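Local coordinates for protein KLLA0F20702p (Kluyveromyces lactis, PDB 5Y5A) that is the Est1 telomerase subunit, which probably brings telomerase to chromosome ends by binding the telomere protein Cdc13, at residues 289-294 with 328-333; 219-224 with 243-248. All blocks are in the same frame, centred on the assembly; numbering follows the deposited sequence.

Contact 1. Residues 289-294 with 328-333; sequences KLLNSL and QTWKNN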
# COMPACT_ATOMS: atom_id res chain seq x y z
N LYS A 289 -16.32 8.87 -11.91
CA LYS A 289 -15.15 8.91 -12.76
C LYS A 289 -14.73 7.51 -13.18
O LYS A 289 -14.35 7.30 -14.33
CB LYS A 289 -14.00 9.62 -12.05
CG LYS A 289 -14.20 11.11 -11.94
CD LYS A 289 -13.10 11.76 -11.14
CE LYS A 289 -13.24 13.26 -11.16
NZ LYS A 289 -12.20 13.89 -10.32
N LEU A 290 -14.80 6.56 -12.25
CA LEU A 290 -14.49 5.17 -12.55
C LEU A 290 -15.36 4.68 -13.69
O LEU A 290 -14.89 4.01 -14.61
CB LEU A 290 -14.68 4.28 -11.32
CG LEU A 290 -14.59 2.76 -11.54
CD1 LEU A 290 -13.24 2.35 -12.16
CD2 LEU A 290 -14.82 2.03 -10.23
N LEU A 291 -16.64 5.02 -13.63
CA LEU A 291 -17.57 4.59 -14.67
C LEU A 291 -17.22 5.20 -16.03
O LEU A 291 -17.37 4.56 -17.07
CB LEU A 291 -19.01 4.93 -14.26
CG LEU A 291 -19.73 3.74 -13.61
CD1 LEU A 291 -18.91 3.12 -12.50
CD2 LEU A 291 -21.12 4.11 -13.11
N ASN A 292 -16.73 6.44 -16.02
CA ASN A 292 -16.27 7.09 -17.24
C ASN A 292 -15.06 6.39 -17.84
O ASN A 292 -14.97 6.22 -19.05
CB ASN A 292 -15.96 8.56 -16.98
CG ASN A 292 -17.20 9.39 -16.76
OD1 ASN A 292 -18.30 8.98 -17.12
ND2 ASN A 292 -17.03 10.57 -16.17
N SER A 293 -14.13 5.99 -16.97
CA SER A 293 -12.97 5.23 -17.38
C SER A 293 -13.37 3.90 -18.00
O SER A 293 -12.84 3.49 -19.03
CB SER A 293 -12.03 4.98 -16.20
OG SER A 293 -11.34 6.15 -15.85
N LEU A 294 -14.32 3.22 -17.35
CA LEU A 294 -14.81 1.97 -17.88
C LEU A 294 -15.47 2.20 -19.25
O LEU A 294 -15.38 1.34 -20.13
CB LEU A 294 -15.78 1.31 -16.89
CG LEU A 294 -15.12 0.89 -15.57
CD1 LEU A 294 -16.13 0.47 -14.51
CD2 LEU A 294 -14.09 -0.22 -15.78
N GLN A 328 -25.38 -3.73 -4.32
CA GLN A 328 -26.46 -2.87 -4.79
C GLN A 328 -25.95 -1.80 -5.73
O GLN A 328 -26.58 -1.51 -6.75
CB GLN A 328 -27.19 -2.23 -3.61
CG GLN A 328 -27.94 -3.23 -2.77
CD GLN A 328 -28.88 -4.06 -3.61
OE1 GLN A 328 -29.74 -3.52 -4.32
NE2 GLN A 328 -28.72 -5.38 -3.55
N THR A 329 -24.82 -1.20 -5.38
CA THR A 329 -24.21 -0.18 -6.22
C THR A 329 -23.88 -0.74 -7.60
O THR A 329 -24.03 -0.06 -8.60
CB THR A 329 -22.94 0.39 -5.57
OG1 THR A 329 -23.26 0.94 -4.28
CG2 THR A 329 -22.32 1.49 -6.44
N TRP A 330 -23.45 -2.00 -7.66
CA TRP A 330 -23.02 -2.57 -8.94
C TRP A 330 -24.11 -3.38 -9.66
O TRP A 330 -23.83 -4.05 -10.65
CB TRP A 330 -21.77 -3.42 -8.73
CG TRP A 330 -20.55 -2.55 -8.56
CD1 TRP A 330 -20.01 -2.13 -7.38
CD2 TRP A 330 -19.76 -1.95 -9.60
NE1 TRP A 330 -18.92 -1.33 -7.62
CE2 TRP A 330 -18.75 -1.20 -8.97
CE3 TRP A 330 -19.81 -1.98 -11.00
CZ2 TRP A 330 -17.79 -0.48 -9.69
CZ3 TRP A 330 -18.85 -1.27 -11.71
CH2 TRP A 330 -17.86 -0.53 -11.06
N LYS A 331 -25.35 -3.27 -9.18
CA LYS A 331 -26.48 -3.82 -9.92
C LYS A 331 -27.26 -2.69 -10.59
O LYS A 331 -28.11 -2.94 -11.44
CB LYS A 331 -27.41 -4.61 -8.99
CG LYS A 331 -26.85 -5.94 -8.52
CD LYS A 331 -27.76 -6.60 -7.48
CE LYS A 331 -27.16 -7.91 -6.97
NZ LYS A 331 -27.99 -8.54 -5.90
N ASN A 332 -26.95 -1.45 -10.21
CA ASN A 332 -27.76 -0.31 -10.63
C ASN A 332 -27.06 0.70 -11.54
O ASN A 332 -27.49 1.85 -11.62
CB ASN A 332 -28.27 0.44 -9.39
CG ASN A 332 -29.36 -0.31 -8.66
OD1 ASN A 332 -30.17 -1.01 -9.26
ND2 ASN A 332 -29.40 -0.16 -7.33
N ASN A 333 -25.99 0.30 -12.23
CA ASN A 333 -25.34 1.24 -13.14
C ASN A 333 -25.24 0.69 -14.56
O ASN A 333 -25.55 -0.47 -14.82
CB ASN A 333 -23.95 1.64 -12.61
CG ASN A 333 -22.94 0.51 -12.69
OD1 ASN A 333 -22.49 0.15 -13.77
ND2 ASN A 333 -22.56 -0.02 -11.53
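In the Est1 DNA/RNA binding domain, the loop between helices 318-325 and 339-379 lays Trp330 and Asn333 against three leucines of helix 285-298. The benzo end of the indole meets Leu290 and Leu294 at its edge, in the ring plane: Leu290 CD2 lies 3.9 Å from Trp330 CZ2, its side chain crossing the indole at about a right angle, while Leu294 CD1 comes tip to tip to 4.0 Å from Trp330 CH2. Leu291 forks between the two loop residues, CD1 reaching Trp330 obliquely and CD2 lying 3.8 Å from Asn333 CB. With CG between backbone N and carbonyl carbon (chi1 70°), the Asn333 amide turns back over its own loop, where ND2 donates to Thr329 O at 3.3 Å with an N-H...O angle of 152°; OD1 bonds to His335 N. An alanine here would probably leave Thr329 O and His335 N without these amide partners, lose the CG contact with Leu291 CD2 (4.1 Å) and leave the loop less firmly held. The segments meet through apolar contact; just beyond them His335 NE2 bonds to Leu291 O. The Asn333 amide thus braces the loop internally, while Trp330 NE1 ties it to Leu279 O by a hydrogen bond.

Contact 2. Residues 219-224 with 243-248; sequences KPLRYL and ICYTHT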
# COMPACT_ATOMS: atom_id res chain seq x y z
N LYS A 219 7.13 14.08 -8.00
CA LYS A 219 7.83 14.68 -6.87
C LYS A 219 7.13 14.41 -5.52
O LYS A 219 7.79 14.01 -4.56
CB LYS A 219 8.00 16.19 -7.09
CG LYS A 219 8.96 16.85 -6.11
CD LYS A 219 9.24 18.29 -6.50
CE LYS A 219 10.30 18.91 -5.61
NZ LYS A 219 10.58 20.33 -6.01
N PRO A 220 5.80 14.61 -5.44
CA PRO A 220 5.21 14.23 -4.15
C PRO A 220 5.27 12.73 -3.90
O PRO A 220 5.41 12.31 -2.75
CB PRO A 220 3.76 14.71 -4.27
CG PRO A 220 3.52 14.91 -5.74
CD PRO A 220 4.84 15.31 -6.31
N LEU A 221 5.20 11.92 -4.96
CA LEU A 221 5.27 10.48 -4.81
C LEU A 221 6.62 10.04 -4.26
O LEU A 221 6.69 9.07 -3.51
CB LEU A 221 5.00 9.78 -6.14
CG LEU A 221 3.53 9.75 -6.56
CD1 LEU A 221 3.38 9.19 -7.96
CD2 LEU A 221 2.73 8.93 -5.58
N ARG A 222 7.69 10.75 -4.60
CA ARG A 222 9.00 10.40 -4.06
C ARG A 222 9.07 10.63 -2.55
O ARG A 222 9.59 9.78 -1.82
CB ARG A 222 10.11 11.19 -4.75
CG ARG A 222 11.51 10.71 -4.34
CD ARG A 222 12.61 11.66 -4.81
NE ARG A 222 12.70 12.86 -3.98
CZ ARG A 222 13.84 13.48 -3.69
NH1 ARG A 222 14.99 13.01 -4.16
NH2 ARG A 222 13.83 14.56 -2.93
N TYR A 223 8.55 11.76 -2.10
CA TYR A 223 8.52 12.07 -0.67
C TYR A 223 7.65 11.07 0.09
O TYR A 223 8.02 10.60 1.16
CB TYR A 223 8.02 13.49 -0.42
CG TYR A 223 9.05 14.56 -0.73
CD1 TYR A 223 10.16 14.74 0.10
CD2 TYR A 223 8.92 15.39 -1.83
CE1 TYR A 223 11.10 15.72 -0.17
CE2 TYR A 223 9.86 16.36 -2.11
CZ TYR A 223 10.95 16.52 -1.28
OH TYR A 223 11.89 17.50 -1.55
N LEU A 224 6.50 10.74 -0.48
CA LEU A 224 5.59 9.78 0.12
C LEU A 224 6.23 8.39 0.17
O LEU A 224 6.08 7.66 1.15
CB LEU A 224 4.27 9.75 -0.65
CG LEU A 224 3.42 11.02 -0.59
CD1 LEU A 224 2.18 10.88 -1.47
CD2 LEU A 224 3.02 11.32 0.84
N ILE A 243 -4.46 9.37 -3.52
CA ILE A 243 -5.09 10.60 -3.94
C ILE A 243 -4.37 11.13 -5.18
O ILE A 243 -5.02 11.58 -6.12
CB ILE A 243 -5.11 11.66 -2.82
CG1 ILE A 243 -6.03 11.20 -1.69
CG2 ILE A 243 -5.62 12.99 -3.35
CD1 ILE A 243 -6.05 12.10 -0.49
N CYS A 244 -3.04 11.03 -5.20
CA CYS A 244 -2.30 11.38 -6.41
C CYS A 244 -2.80 10.56 -7.60
O CYS A 244 -3.02 11.10 -8.67
CB CYS A 244 -0.80 11.16 -6.22
SG CYS A 244 0.01 12.20 -4.99
N TYR A 245 -3.01 9.25 -7.41
CA TYR A 245 -3.40 8.41 -8.54
C TYR A 245 -4.82 8.69 -9.03
O TYR A 245 -5.14 8.43 -10.19
CB TYR A 245 -3.25 6.92 -8.17
CG TYR A 245 -1.81 6.49 -8.03
CD1 TYR A 245 -0.90 6.65 -9.07
CD2 TYR A 245 -1.35 5.92 -6.85
CE1 TYR A 245 0.43 6.27 -8.94
CE2 TYR A 245 -0.03 5.53 -6.70
CZ TYR A 245 0.86 5.71 -7.74
OH TYR A 245 2.17 5.31 -7.58
N THR A 246 -5.68 9.25 -8.17
CA THR A 246 -7.00 9.66 -8.64
C THR A 246 -6.89 10.78 -9.68
O THR A 246 -7.74 10.89 -10.57
CB THR A 246 -7.91 10.14 -7.49
OG1 THR A 246 -7.31 11.26 -6.81
CG2 THR A 246 -8.17 9.03 -6.50
N HIS A 247 -5.87 11.62 -9.57
CA HIS A 247 -5.72 12.75 -10.50
C HIS A 247 -5.31 12.26 -11.89
O HIS A 247 -5.73 12.83 -12.89
CB HIS A 247 -4.70 13.77 -9.99
CG HIS A 247 -5.05 14.37 -8.67
ND1 HIS A 247 -6.21 15.08 -8.46
CD2 HIS A 247 -4.39 14.37 -7.49
CE1 HIS A 247 -6.26 15.48 -7.20
NE2 HIS A 247 -5.16 15.06 -6.59
N THR A 248 -4.49 11.22 -11.93
CA THR A 248 -4.03 10.68 -13.21
C THR A 248 -4.99 9.63 -13.72
O THR A 248 -4.73 8.98 -14.73
CB THR A 248 -2.62 10.06 -13.09
OG1 THR A 248 -2.65 8.96 -12.18
CG2 THR A 248 -1.62 11.10 -12.61
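Leu221 and Tyr245 both carry CG anti to the carbonyl carbon, beside the backbone N (chi1 -76° and -70°), and from these starts the two side chains cross obliquely between helices 218-230 and 235-247. The leucine presents both methyls to the phenol oxygen: CD1 is 4.1 Å from Tyr245 OH and CD2 is 4.2 Å from the same atom. CD1 also lies 4.3 Å from Tyr245 CE1, so the contact falls on the hydroxyl end of the ring. The CB of Tyr245 does not aim at the opposite helix; the length of the ring carries the hydroxyl across. Cys244, whose CB does point toward helix 218-230, sits among three of its residues. Leu221 CD2 lies 4.2 Å from Cys244 CB, Leu224 CD1 is 4.3 Å from Cys244 SG, and Pro220 CG makes a looser approach to the same sulfur at 4.5 Å. The small thiol thus meets the proline ring and a leucine methyl, in a wholly apolar setting as far as the opposite segment is concerned. No hydrogen bond passes between the segments, and the wide spacing, 11.3 Å between the axes of segments 219-224 and 243-247, fits side chains meeting mainly through their ends. Helix 179-206 packs beside the pair, with Ile203 against Pro220; helix 251-263 follows in the chain, and its Asn253 and Gln257 touch Tyr245. Phe217 adds to the same interior, touching Cys244 and meeting the ring of His247. The axes of these two segments run antiparallel at 159°, and their helices are consecutive in the chain, an antiparallel helical hairpin of the kind stacked side by side in the TPR-like alpha-solenoid, consistent with the TPR clan to which this family belongs.

Both contacts lie in the sequence range of the Est1 DNA/RNA binding family and follow one another along the chain, contact 2 being complete before the first residue of contact 1. Their centres are 24 Å apart, and their closest atoms are still about 5 Å from each other. Helix 251-263 bridges them: it touches Tyr245 and Thr246 of contact 2, while its Phe251 packs on Lys289 and Ser293 of the helix used in contact 1. Contact 2 pairs two successive helices about 12 Å from the centre of the chain, whereas contact 1, about 23 Å from it, ties a helix to a later loop. Both rest on apolar packing within the helical array.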